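Local coordinates for protein cycloalternan-forming enzyme (Listeria monocytogenes serovar 1/2a, PDB 5F7U) that belongs to glycoside hydrolase family 31, joining a TIM-barrel domain to several beta-rich domains, and binds glycans and magnesium ions, at residues 185-190 against 198-203; 133-138 against 148-153; 216-221 against 238-243; 157-162 against 194-199. The protein carries 1 engineered substitution. One frame throughout, in Å; residues are numbered along the deposited sequence.

Contact 1 of 4, residues 185-190 against 198-203; sequences EKVTVT and IQKSPY
Peptide groups are the flat units that meet here, and in two ways: Val187 N lies in the plane of the Ile198 carbonyl, whereas Lys200 N comes from above the plane of the Glu185 carbonyl, 34° out of it. They belong to the beta hairpin of strands 186-190 and 194-200, part of the galactose mutarotase-like domain of the family 31 fold. Val187 and Ile198 form a hydrogen-bonded antiparallel pair closed in both directions. Val187 N reaches Ile198 O at 2.9 Å, and the return bond from Ile198 N runs nearly along the C=O axis of Val187. Lys200 N adds a third rung to Glu185 O at 2.9 Å. Between the rungs, Lys186 CA makes a CA-H...O contact with Ile198 O of 3.3 Å.

On the buried face, Val187 and Ile198 lie side by side and point the same way. Val187 CG1 takes the crowded place between backbone N and carbonyl carbon (chi1 53°), which sets it 3.8 Å from Ile198 CB. Leu136 and Leu151 of the facing strands pack on Ile198. The other face carries Lys186, fully extended and crossed obliquely by the bent Gln199 chain, with its NZ in a salt bridge to Glu197. Lys200, also extended, passes along the backbone of Glu185 and Lys186 with CE 4.2 Å from Val187 CB, and its NZ pairs with Asp182. Where the strands part, a water accepts a hydrogen bond from Ser201 N, 2.9 Å away, and lies equally close to Glu185 O.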
# COMPACT_ATOMS: atom_id res chain seq x y z
N GLU A 185 33.29 -19.77 -22.88
CA GLU A 185 32.38 -20.43 -21.94
C GLU A 185 31.38 -19.49 -21.27
O GLU A 185 30.39 -19.95 -20.71
CB GLU A 185 33.17 -21.17 -20.85
CG GLU A 185 34.26 -22.11 -21.37
CD GLU A 185 35.64 -21.45 -21.46
OE1 GLU A 185 35.75 -20.21 -21.68
OE2 GLU A 185 36.64 -22.20 -21.30
N LYS A 186 31.65 -18.19 -21.31
CA LYS A 186 30.94 -17.23 -20.45
C LYS A 186 30.94 -15.84 -21.07
O LYS A 186 31.89 -15.47 -21.75
CB LYS A 186 31.66 -17.19 -19.11
CG LYS A 186 30.93 -16.46 -18.00
CD LYS A 186 31.87 -16.33 -16.81
CE LYS A 186 31.13 -15.75 -15.63
NZ LYS A 186 31.99 -15.77 -14.42
N VAL A 187 29.87 -15.08 -20.85
CA VAL A 187 29.88 -13.65 -21.18
C VAL A 187 29.49 -12.89 -19.92
O VAL A 187 28.56 -13.28 -19.23
CB VAL A 187 28.99 -13.31 -22.42
CG1 VAL A 187 27.57 -13.84 -22.26
CG2 VAL A 187 29.00 -11.82 -22.72
N THR A 188 30.25 -11.83 -19.62
CA THR A 188 29.98 -10.98 -18.46
C THR A 188 29.69 -9.58 -18.95
O THR A 188 30.45 -9.03 -19.74
CB THR A 188 31.16 -10.99 -17.47
OG1 THR A 188 31.41 -12.35 -17.08
CG2 THR A 188 30.84 -10.14 -16.22
N VAL A 189 28.57 -9.04 -18.48
CA VAL A 189 28.12 -7.69 -18.83
C VAL A 189 28.16 -6.85 -17.57
O VAL A 189 27.52 -7.19 -16.57
CB VAL A 189 26.72 -7.71 -19.46
CG1 VAL A 189 26.33 -6.33 -19.97
CG2 VAL A 189 26.69 -8.71 -20.61
N THR A 190 28.89 -5.75 -17.63
CA THR A 190 29.21 -4.96 -16.46
C THR A 190 28.79 -3.50 -16.63
O THR A 190 29.03 -2.89 -17.67
CB THR A 190 30.72 -5.08 -16.19
OG1 THR A 190 31.01 -6.46 -15.95
CG2 THR A 190 31.16 -4.23 -14.99
N ILE A 198 26.88 -14.67 -17.38
CA ILE A 198 26.07 -15.61 -18.16
C ILE A 198 26.95 -16.77 -18.63
O ILE A 198 27.82 -16.58 -19.48
CB ILE A 198 25.39 -14.91 -19.37
CG1 ILE A 198 24.48 -13.77 -18.89
CG2 ILE A 198 24.59 -15.90 -20.22
CD1 ILE A 198 24.31 -12.70 -19.94
N GLN A 199 26.74 -17.95 -18.06
CA GLN A 199 27.37 -19.17 -18.60
C GLN A 199 26.70 -19.50 -19.93
O GLN A 199 25.50 -19.26 -20.09
CB GLN A 199 27.28 -20.34 -17.62
CG GLN A 199 28.13 -20.20 -16.34
CD GLN A 199 29.65 -20.07 -16.56
OE1 GLN A 199 30.23 -20.60 -17.52
NE2 GLN A 199 30.31 -19.36 -15.64
N LYS A 200 27.48 -20.00 -20.89
CA LYS A 200 26.96 -20.24 -22.23
C LYS A 200 26.44 -21.66 -22.47
O LYS A 200 25.56 -21.84 -23.29
CB LYS A 200 27.99 -19.90 -23.29
CG LYS A 200 28.29 -18.41 -23.39
CD LYS A 200 29.20 -18.18 -24.57
CE LYS A 200 29.49 -16.71 -24.77
NZ LYS A 200 30.39 -16.54 -25.95
N SER A 201 27.00 -22.65 -21.79
CA SER A 201 26.67 -24.04 -22.07
C SER A 201 26.63 -24.88 -20.79
O SER A 201 27.67 -25.32 -20.32
CB SER A 201 27.66 -24.61 -23.09
OG SER A 201 27.32 -25.95 -23.42
N PRO A 202 25.44 -25.10 -20.21
CA PRO A 202 24.17 -24.54 -20.68
C PRO A 202 24.00 -23.07 -20.27
O PRO A 202 24.69 -22.60 -19.34
CB PRO A 202 23.12 -25.41 -19.99
CG PRO A 202 23.80 -25.88 -18.75
CD PRO A 202 25.24 -26.09 -19.13
N TYR A 203 23.14 -22.35 -21.00
CA TYR A 203 22.82 -20.97 -20.68
C TYR A 203 22.35 -20.87 -19.22
O TYR A 203 21.49 -21.63 -18.81
CB TYR A 203 21.74 -20.41 -21.62
CG TYR A 203 21.03 -19.22 -21.02
CD1 TYR A 203 21.66 -17.96 -20.97
CD2 TYR A 203 19.76 -19.36 -20.43
CE1 TYR A 203 21.02 -16.87 -20.37
CE2 TYR A 203 19.12 -18.26 -19.83
CZ TYR A 203 19.76 -17.03 -19.80
OH TYR A 203 19.16 -15.95 -19.19
O HOH W 1 29.46 -22.62 -20.19

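Contact 2 of 4, residues 133-138 against 148-153; sequences SITLNM and KLYLSF
Lys148 leaves its strand with CG beside the backbone N (chi1 -70°), and its CB lies 4.1 Å from both Thr135 CG2 and Leu136 O. CG passes 3.4 Å from Asn137 OD1, and CD runs on between that oxygen and Thr135 CG2. A turn at chi4 (-87°) then swings NZ back, so that it gives a hydrogen bond of 2.9 Å to Asn137 OD1 in the plane of the amide. Asn137 ND2 is itself bound to Ser126 OG, which, together with the bond at OD1, helps to set the rotation of the amide.

The two strands, 134-140 and 148-153, are the arms of an antiparallel beta hairpin in the sandwich of the galactose mutarotase-like region. Ile134 with Leu151 and Leu136 with Leu149 are hydrogen-bonded pairs, each closed by two backbone bonds whose donors lie in the carbonyl planes; the shortest joins Leu136 N to Leu149 O at 2.7 Å. On the face shared with Lys148, Thr135 and Tyr150 lie side by side, and Thr135 OG1 comes obliquely to Tyr150 CE1 at 3.2 Å. The Tyr150 hydroxyl goes on to Glu169 O.

The opposite face is apolar. Leu136 CD1 meets Leu149 CD2 at 4.1 Å, and the Met138 side chain, extended beyond CG, crosses Leu149 obliquely, with Met138 CE 3.6 Å from Leu149 CB.

On the leucine face the contacts between the two strands are apolar, while on the other the amide oxygen of Asn137, a dipole and not a charge, probably steadies the ammonium group without neutralising it.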
# COMPACT_ATOMS: atom_id res chain seq x y z
N SER A 133 22.25 -2.47 -26.76
CA SER A 133 21.56 -3.74 -26.53
C SER A 133 22.50 -4.88 -26.89
O SER A 133 23.34 -4.73 -27.79
CB SER A 133 20.30 -3.84 -27.41
OG SER A 133 19.77 -5.15 -27.36
N ILE A 134 22.33 -6.01 -26.22
CA ILE A 134 23.11 -7.21 -26.52
C ILE A 134 22.15 -8.33 -26.92
O ILE A 134 21.14 -8.53 -26.25
CB ILE A 134 23.94 -7.65 -25.29
CG1 ILE A 134 24.91 -6.54 -24.87
CG2 ILE A 134 24.71 -8.95 -25.58
CD1 ILE A 134 25.50 -6.78 -23.49
N THR A 135 22.47 -9.06 -27.99
CA THR A 135 21.68 -10.23 -28.39
C THR A 135 22.43 -11.48 -28.01
O THR A 135 23.61 -11.64 -28.36
CB THR A 135 21.49 -10.25 -29.92
OG1 THR A 135 20.85 -9.03 -30.33
CG2 THR A 135 20.66 -11.48 -30.39
N LEU A 136 21.74 -12.39 -27.33
CA LEU A 136 22.29 -13.73 -27.12
C LEU A 136 21.57 -14.67 -28.08
O LEU A 136 20.37 -14.88 -27.94
CB LEU A 136 22.10 -14.18 -25.67
CG LEU A 136 22.59 -13.24 -24.55
CD1 LEU A 136 22.32 -13.86 -23.18
CD2 LEU A 136 24.07 -12.93 -24.68
N ASN A 137 22.29 -15.19 -29.07
CA ASN A 137 21.73 -16.17 -30.00
C ASN A 137 21.79 -17.52 -29.33
O ASN A 137 22.85 -17.93 -28.83
CB ASN A 137 22.50 -16.14 -31.31
CG ASN A 137 22.25 -14.87 -32.09
OD1 ASN A 137 21.11 -14.58 -32.48
ND2 ASN A 137 23.29 -14.12 -32.35
N MET A 138 20.66 -18.23 -29.33
CA MET A 138 20.54 -19.45 -28.54
C MET A 138 20.08 -20.66 -29.33
O MET A 138 19.44 -20.52 -30.38
CB MET A 138 19.57 -19.20 -27.38
CG MET A 138 20.11 -18.22 -26.37
SD MET A 138 18.82 -17.52 -25.34
CE MET A 138 19.83 -17.04 -23.93
N LYS A 148 16.35 -15.87 -29.55
CA LYS A 148 17.24 -14.76 -29.22
C LYS A 148 16.78 -14.15 -27.93
O LYS A 148 15.59 -13.87 -27.78
CB LYS A 148 17.19 -13.69 -30.31
CG LYS A 148 17.82 -14.12 -31.63
CD LYS A 148 17.53 -13.05 -32.67
CE LYS A 148 17.91 -13.50 -34.07
NZ LYS A 148 19.35 -13.17 -34.32
N LEU A 149 17.72 -13.97 -27.01
CA LEU A 149 17.47 -13.24 -25.77
C LEU A 149 18.19 -11.90 -25.84
O LEU A 149 19.41 -11.86 -26.01
CB LEU A 149 17.96 -14.03 -24.56
CG LEU A 149 17.77 -13.35 -23.20
CD1 LEU A 149 16.29 -13.10 -22.87
CD2 LEU A 149 18.38 -14.23 -22.12
N TYR A 150 17.43 -10.82 -25.67
CA TYR A 150 17.99 -9.47 -25.74
C TYR A 150 18.14 -8.89 -24.36
O TYR A 150 17.21 -8.93 -23.56
CB TYR A 150 17.05 -8.57 -26.52
CG TYR A 150 16.88 -9.00 -27.93
CD1 TYR A 150 17.78 -8.59 -28.92
CD2 TYR A 150 15.79 -9.79 -28.30
CE1 TYR A 150 17.61 -8.98 -30.24
CE2 TYR A 150 15.61 -10.18 -29.62
CZ TYR A 150 16.53 -9.79 -30.57
OH TYR A 150 16.34 -10.15 -31.88
N LEU A 151 19.31 -8.30 -24.11
CA LEU A 151 19.59 -7.64 -22.84
C LEU A 151 19.77 -6.16 -23.10
O LEU A 151 20.47 -5.78 -24.04
CB LEU A 151 20.87 -8.19 -22.20
CG LEU A 151 21.09 -9.70 -22.12
CD1 LEU A 151 22.43 -10.02 -21.47
CD2 LEU A 151 19.97 -10.38 -21.34
N SER A 152 19.14 -5.34 -22.27
CA SER A 152 19.34 -3.91 -22.31
C SER A 152 19.26 -3.35 -20.90
O SER A 152 18.78 -4.02 -19.98
CB SER A 152 18.30 -3.23 -23.23
OG SER A 152 16.97 -3.48 -22.79
N PHE A 153 19.72 -2.11 -20.74
CA PHE A 153 19.70 -1.46 -19.44
C PHE A 153 18.72 -0.32 -19.42
O PHE A 153 18.94 0.70 -20.04
CB PHE A 153 21.13 -1.01 -19.07
CG PHE A 153 22.05 -2.16 -18.77
CD1 PHE A 153 22.02 -2.79 -17.53
CD2 PHE A 153 22.90 -2.66 -19.77
CE1 PHE A 153 22.84 -3.89 -17.26
CE2 PHE A 153 23.73 -3.76 -19.50
CZ PHE A 153 23.70 -4.37 -18.25

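Contact 3 of 4, residues 216-221 against 238-243; sequences TSEYTT and YQNNFM
Strands 216-218 and 238-243 cross at 129°, and Glu218 and Phe242 form a non-hydrogen-bonded antiparallel pair with CA atoms only 3.9 Å apart, their side chains diverging. Met243 N hydrogen-bonds to Ser217 O and Tyr219 N to Asn241 O (2.8 Å), each donor standing above the carbonyl plane. Glu218 extends beyond CG and crosses Asn240 at about a right angle. Glu218 OE2 lies in the amide plane of Asn240, whose ND2 meets it from above the carboxylate plane in a 3.0 Å bond that is almost straight (170°). Tyr203 OH also reaches OE2, and Met205 N binds OE1, so three donors grip this buried carboxylate, which probably favours its charged form. These strands form a beta hairpin of the galactose mutarotase-like domain, with strand 203-209 alongside its first arm. Ser217 O lies in plane at the edge of the Phe242 ring, which stacks with Tyr319. Met243 bends at chi3 (-68°), placing CE over a face of the Tyr219 ring, 4.0 Å from CD1. The same methyl presses on Thr220 CB at 3.2 Å, tighter than normal packing. Thr216 OG1, also bonded to Tyr319 OH, donates to a water 2.8 Å away that in turn donates to Met243 O.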
# COMPACT_ATOMS: atom_id res chain seq x y z
N THR A 216 20.34 -12.39 -7.58
CA THR A 216 19.55 -13.59 -7.89
C THR A 216 20.14 -14.30 -9.09
O THR A 216 21.01 -13.76 -9.78
CB THR A 216 18.03 -13.28 -8.07
OG1 THR A 216 17.26 -14.49 -7.98
CG2 THR A 216 17.75 -12.52 -9.38
N SER A 217 19.67 -15.51 -9.35
CA SER A 217 20.23 -16.27 -10.45
C SER A 217 19.21 -17.25 -10.90
O SER A 217 18.32 -17.63 -10.14
CB SER A 217 21.48 -17.02 -10.01
OG SER A 217 21.21 -17.88 -8.92
N GLU A 218 19.36 -17.69 -12.15
CA GLU A 218 18.51 -18.76 -12.66
C GLU A 218 18.83 -20.09 -12.01
O GLU A 218 19.93 -20.29 -11.45
CB GLU A 218 18.63 -18.83 -14.18
CG GLU A 218 17.90 -17.68 -14.87
CD GLU A 218 18.34 -17.51 -16.32
OE1 GLU A 218 19.31 -18.18 -16.73
OE2 GLU A 218 17.73 -16.71 -17.05
N TYR A 219 17.86 -21.00 -12.07
CA TYR A 219 18.00 -22.31 -11.44
C TYR A 219 19.21 -23.07 -12.01
O TYR A 219 19.53 -22.93 -13.19
CB TYR A 219 16.70 -23.11 -11.51
CG TYR A 219 16.59 -24.11 -10.38
CD1 TYR A 219 16.41 -23.70 -9.05
CD2 TYR A 219 16.70 -25.48 -10.64
CE1 TYR A 219 16.33 -24.62 -8.01
CE2 TYR A 219 16.61 -26.42 -9.60
CZ TYR A 219 16.44 -25.99 -8.29
OH TYR A 219 16.35 -26.91 -7.27
N THR A 220 19.88 -23.82 -11.12
CA THR A 220 21.24 -24.34 -11.35
C THR A 220 21.31 -25.41 -12.41
O THR A 220 22.38 -25.62 -12.99
CB THR A 220 21.90 -24.88 -10.05
OG1 THR A 220 23.31 -25.07 -10.27
CG2 THR A 220 21.28 -26.22 -9.60
N THR A 221 20.20 -26.09 -12.66
CA THR A 221 20.17 -27.17 -13.64
C THR A 221 20.01 -26.56 -15.03
O THR A 221 20.06 -27.27 -16.04
CB THR A 221 19.05 -28.18 -13.36
OG1 THR A 221 17.80 -27.50 -13.27
CG2 THR A 221 19.32 -28.97 -12.07
N TYR A 238 5.02 -18.67 -21.15
CA TYR A 238 6.46 -18.55 -20.93
C TYR A 238 6.77 -18.92 -19.50
O TYR A 238 5.92 -18.78 -18.63
CB TYR A 238 6.90 -17.10 -21.08
CG TYR A 238 7.01 -16.59 -22.48
CD1 TYR A 238 8.10 -16.96 -23.28
CD2 TYR A 238 6.05 -15.70 -23.00
CE1 TYR A 238 8.23 -16.46 -24.57
CE2 TYR A 238 6.18 -15.21 -24.31
CZ TYR A 238 7.26 -15.59 -25.08
OH TYR A 238 7.42 -15.10 -26.37
N GLN A 239 8.00 -19.36 -19.25
CA GLN A 239 8.45 -19.49 -17.85
C GLN A 239 9.93 -19.20 -17.71
O GLN A 239 10.70 -19.34 -18.67
CB GLN A 239 8.14 -20.90 -17.29
CG GLN A 239 8.98 -22.02 -17.92
CD GLN A 239 8.69 -23.35 -17.25
OE1 GLN A 239 9.19 -23.63 -16.16
NE2 GLN A 239 7.86 -24.16 -17.88
N ASN A 240 10.31 -18.77 -16.51
CA ASN A 240 11.70 -18.86 -16.08
C ASN A 240 11.75 -19.32 -14.62
O ASN A 240 10.74 -19.24 -13.89
CB ASN A 240 12.46 -17.54 -16.30
CG ASN A 240 13.97 -17.77 -16.49
OD1 ASN A 240 14.47 -18.89 -16.33
ND2 ASN A 240 14.70 -16.72 -16.83
N ASN A 241 12.90 -19.85 -14.22
CA ASN A 241 13.08 -20.50 -12.93
C ASN A 241 14.38 -20.04 -12.33
O ASN A 241 15.39 -19.96 -13.03
CB ASN A 241 13.12 -22.03 -13.11
CG ASN A 241 11.81 -22.57 -13.67
OD1 ASN A 241 10.91 -22.94 -12.91
ND2 ASN A 241 11.68 -22.58 -14.99
N PHE A 242 14.34 -19.76 -11.03
CA PHE A 242 15.42 -19.08 -10.32
C PHE A 242 15.75 -19.80 -9.02
O PHE A 242 14.89 -20.45 -8.43
CB PHE A 242 14.99 -17.63 -10.03
CG PHE A 242 14.63 -16.85 -11.28
CD1 PHE A 242 15.63 -16.17 -12.01
CD2 PHE A 242 13.31 -16.82 -11.76
CE1 PHE A 242 15.31 -15.46 -13.17
CE2 PHE A 242 13.00 -16.11 -12.93
CZ PHE A 242 14.00 -15.44 -13.63
N MET A 243 17.02 -19.71 -8.60
CA MET A 243 17.47 -20.33 -7.35
C MET A 243 17.22 -19.36 -6.21
O MET A 243 17.51 -18.17 -6.34
CB MET A 243 18.96 -20.63 -7.42
CG MET A 243 19.47 -21.37 -6.19
SD MET A 243 20.97 -22.22 -6.67
CE MET A 243 20.20 -23.40 -7.76
O HOH W 2 17.20 -15.60 -5.40
O HOH W 3 20.18 -17.05 -6.54

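Contact 4 of 4, residues 157-162 against 194-199; sequences DTLRME and LSIEIQ
Leu194 opens strand 194-200, which faces strand 158-164 across the interior of the beta sandwich in the galactose mutarotase-like domain. No backbone bond joins the two: their local axes pass 9.2 Å apart at 32°, so the contact is made by side chains reaching across, one of them onto main chain. With CG beside its backbone N (chi1 -69°), Leu194 brings its CD1 to 3.5 Å from Asp157 C, the carbonyl carbon of a residue whose side chain comes about 4 Å from a bound magnesium ion. The same methyl lies 4.4 Å from Leu159 CB. Ser195 points outward. Ile196 returns to the interior and meets Leu159 tip to tip, CD1 of the isoleucine 3.8 Å from CD2 of the leucine. Leu159 CG is anti to its backbone N (chi1 172°), and its CD2 also lies 4.0 Å from Ile196 CG1. Val207 adjoins Ile196 within its own sheet. Glu197 faces outward. Ile198 again heads for the interior, but there it packs on Tyr203. At the start of the facing segment, Thr158 OG1 donates a 3.2 Å hydrogen bond to Asp157 OD1 from above the carboxylate plane.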
# COMPACT_ATOMS: atom_id res chain seq x y z
N ASP A 157 21.49 0.28 -13.22
CA ASP A 157 21.12 -0.67 -12.15
C ASP A 157 19.84 -1.49 -12.41
O ASP A 157 19.34 -2.13 -11.49
CB ASP A 157 21.03 0.05 -10.79
CG ASP A 157 20.02 1.20 -10.77
OD1 ASP A 157 19.24 1.38 -11.73
OD2 ASP A 157 20.02 1.95 -9.77
N THR A 158 19.31 -1.45 -13.64
CA THR A 158 18.02 -2.09 -13.95
C THR A 158 18.16 -2.79 -15.30
O THR A 158 18.29 -2.12 -16.33
CB THR A 158 16.88 -1.04 -13.96
OG1 THR A 158 16.76 -0.45 -12.66
CG2 THR A 158 15.52 -1.69 -14.33
N LEU A 159 18.15 -4.12 -15.27
CA LEU A 159 18.38 -4.96 -16.45
C LEU A 159 17.05 -5.41 -17.04
O LEU A 159 16.18 -5.86 -16.31
CB LEU A 159 19.22 -6.17 -16.07
CG LEU A 159 19.43 -7.28 -17.10
CD1 LEU A 159 20.33 -6.80 -18.24
CD2 LEU A 159 20.03 -8.52 -16.44
N ARG A 160 16.91 -5.30 -18.35
CA ARG A 160 15.71 -5.76 -19.05
C ARG A 160 16.06 -6.95 -19.93
O ARG A 160 17.01 -6.90 -20.71
CB ARG A 160 15.15 -4.63 -19.93
CG ARG A 160 13.79 -4.94 -20.53
CD ARG A 160 13.43 -3.83 -21.49
NE ARG A 160 12.06 -3.93 -21.96
CZ ARG A 160 11.49 -3.00 -22.72
NH1 ARG A 160 12.17 -1.91 -23.09
NH2 ARG A 160 10.21 -3.15 -23.08
N MET A 161 15.28 -8.02 -19.81
CA MET A 161 15.42 -9.21 -20.66
C MET A 161 14.23 -9.34 -21.59
O MET A 161 13.11 -9.28 -21.13
CB MET A 161 15.42 -10.46 -19.79
CG MET A 161 16.78 -11.03 -19.55
SD MET A 161 17.68 -9.97 -18.43
CE MET A 161 16.85 -10.47 -16.90
N GLU A 162 14.50 -9.57 -22.88
CA GLU A 162 13.43 -9.73 -23.84
C GLU A 162 13.73 -10.97 -24.66
O GLU A 162 14.77 -11.05 -25.33
CB GLU A 162 13.28 -8.49 -24.73
CG GLU A 162 12.75 -7.27 -23.99
CD GLU A 162 12.83 -6.03 -24.85
OE1 GLU A 162 13.91 -5.41 -24.96
OE2 GLU A 162 11.79 -5.70 -25.45
N LEU A 194 26.00 -3.11 -11.83
CA LEU A 194 25.67 -4.52 -12.03
C LEU A 194 26.78 -5.32 -12.70
O LEU A 194 27.55 -4.79 -13.50
CB LEU A 194 24.38 -4.67 -12.86
CG LEU A 194 23.04 -4.24 -12.26
CD1 LEU A 194 21.96 -4.18 -13.33
CD2 LEU A 194 22.62 -5.15 -11.09
N SER A 195 26.85 -6.60 -12.34
CA SER A 195 27.69 -7.55 -13.03
C SER A 195 26.80 -8.74 -13.40
O SER A 195 26.32 -9.46 -12.53
CB SER A 195 28.87 -7.97 -12.15
OG SER A 195 29.66 -8.93 -12.84
N ILE A 196 26.57 -8.89 -14.71
CA ILE A 196 25.69 -9.95 -15.21
C ILE A 196 26.57 -11.07 -15.76
O ILE A 196 27.23 -10.88 -16.78
CB ILE A 196 24.72 -9.43 -16.29
CG1 ILE A 196 24.01 -8.13 -15.84
CG2 ILE A 196 23.70 -10.52 -16.68
CD1 ILE A 196 23.29 -8.21 -14.50
N GLU A 197 26.58 -12.21 -15.07
CA GLU A 197 27.44 -13.33 -15.44
C GLU A 197 26.60 -14.40 -16.10
O GLU A 197 25.71 -14.98 -15.46
CB GLU A 197 28.13 -13.93 -14.21
CG GLU A 197 29.13 -13.02 -13.54
CD GLU A 197 29.80 -13.69 -12.36
OE1 GLU A 197 30.22 -14.87 -12.46
OE2 GLU A 197 29.93 -13.02 -11.32
N ILE A 198 26.88 -14.67 -17.38
CA ILE A 198 26.07 -15.61 -18.16
C ILE A 198 26.95 -16.77 -18.63
O ILE A 198 27.82 -16.58 -19.48
CB ILE A 198 25.39 -14.91 -19.37
CG1 ILE A 198 24.48 -13.77 -18.89
CG2 ILE A 198 24.59 -15.90 -20.22
CD1 ILE A 198 24.31 -12.70 -19.94
N GLN A 199 26.74 -17.95 -18.06
CA GLN A 199 27.37 -19.17 -18.60
C GLN A 199 26.70 -19.50 -19.93
O GLN A 199 25.50 -19.26 -20.09
CB GLN A 199 27.28 -20.34 -17.62
CG GLN A 199 28.13 -20.20 -16.34
CD GLN A 199 29.65 -20.07 -16.56
OE1 GLN A 199 30.23 -20.60 -17.52
NE2 GLN A 199 30.31 -19.36 -15.64

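In the fold
Contacts 1 and 4 share strand 194-200 and use it differently: contact 1 pairs it edge to edge with its hairpin neighbour, while contact 4 sets its inner side chains against the facing sheet. Contact 2 lies in that facing part, where strand 148-153 bonds to strand 158-164 of contact 4. Side chains of contacts 1 and 2 also meet in the apolar interior, as Val189 with Ile134. Contacts 2, 3 and 4 are buried; contact 1 is partly exposed, with lysines and a water along its outer side. Contact 3, about 17 Å from contact 2 between centres, is instead rich in buried polar groups and is tied to contact 1 through Tyr203. Contact 4 alone lacks hydrogen bonds between its segments.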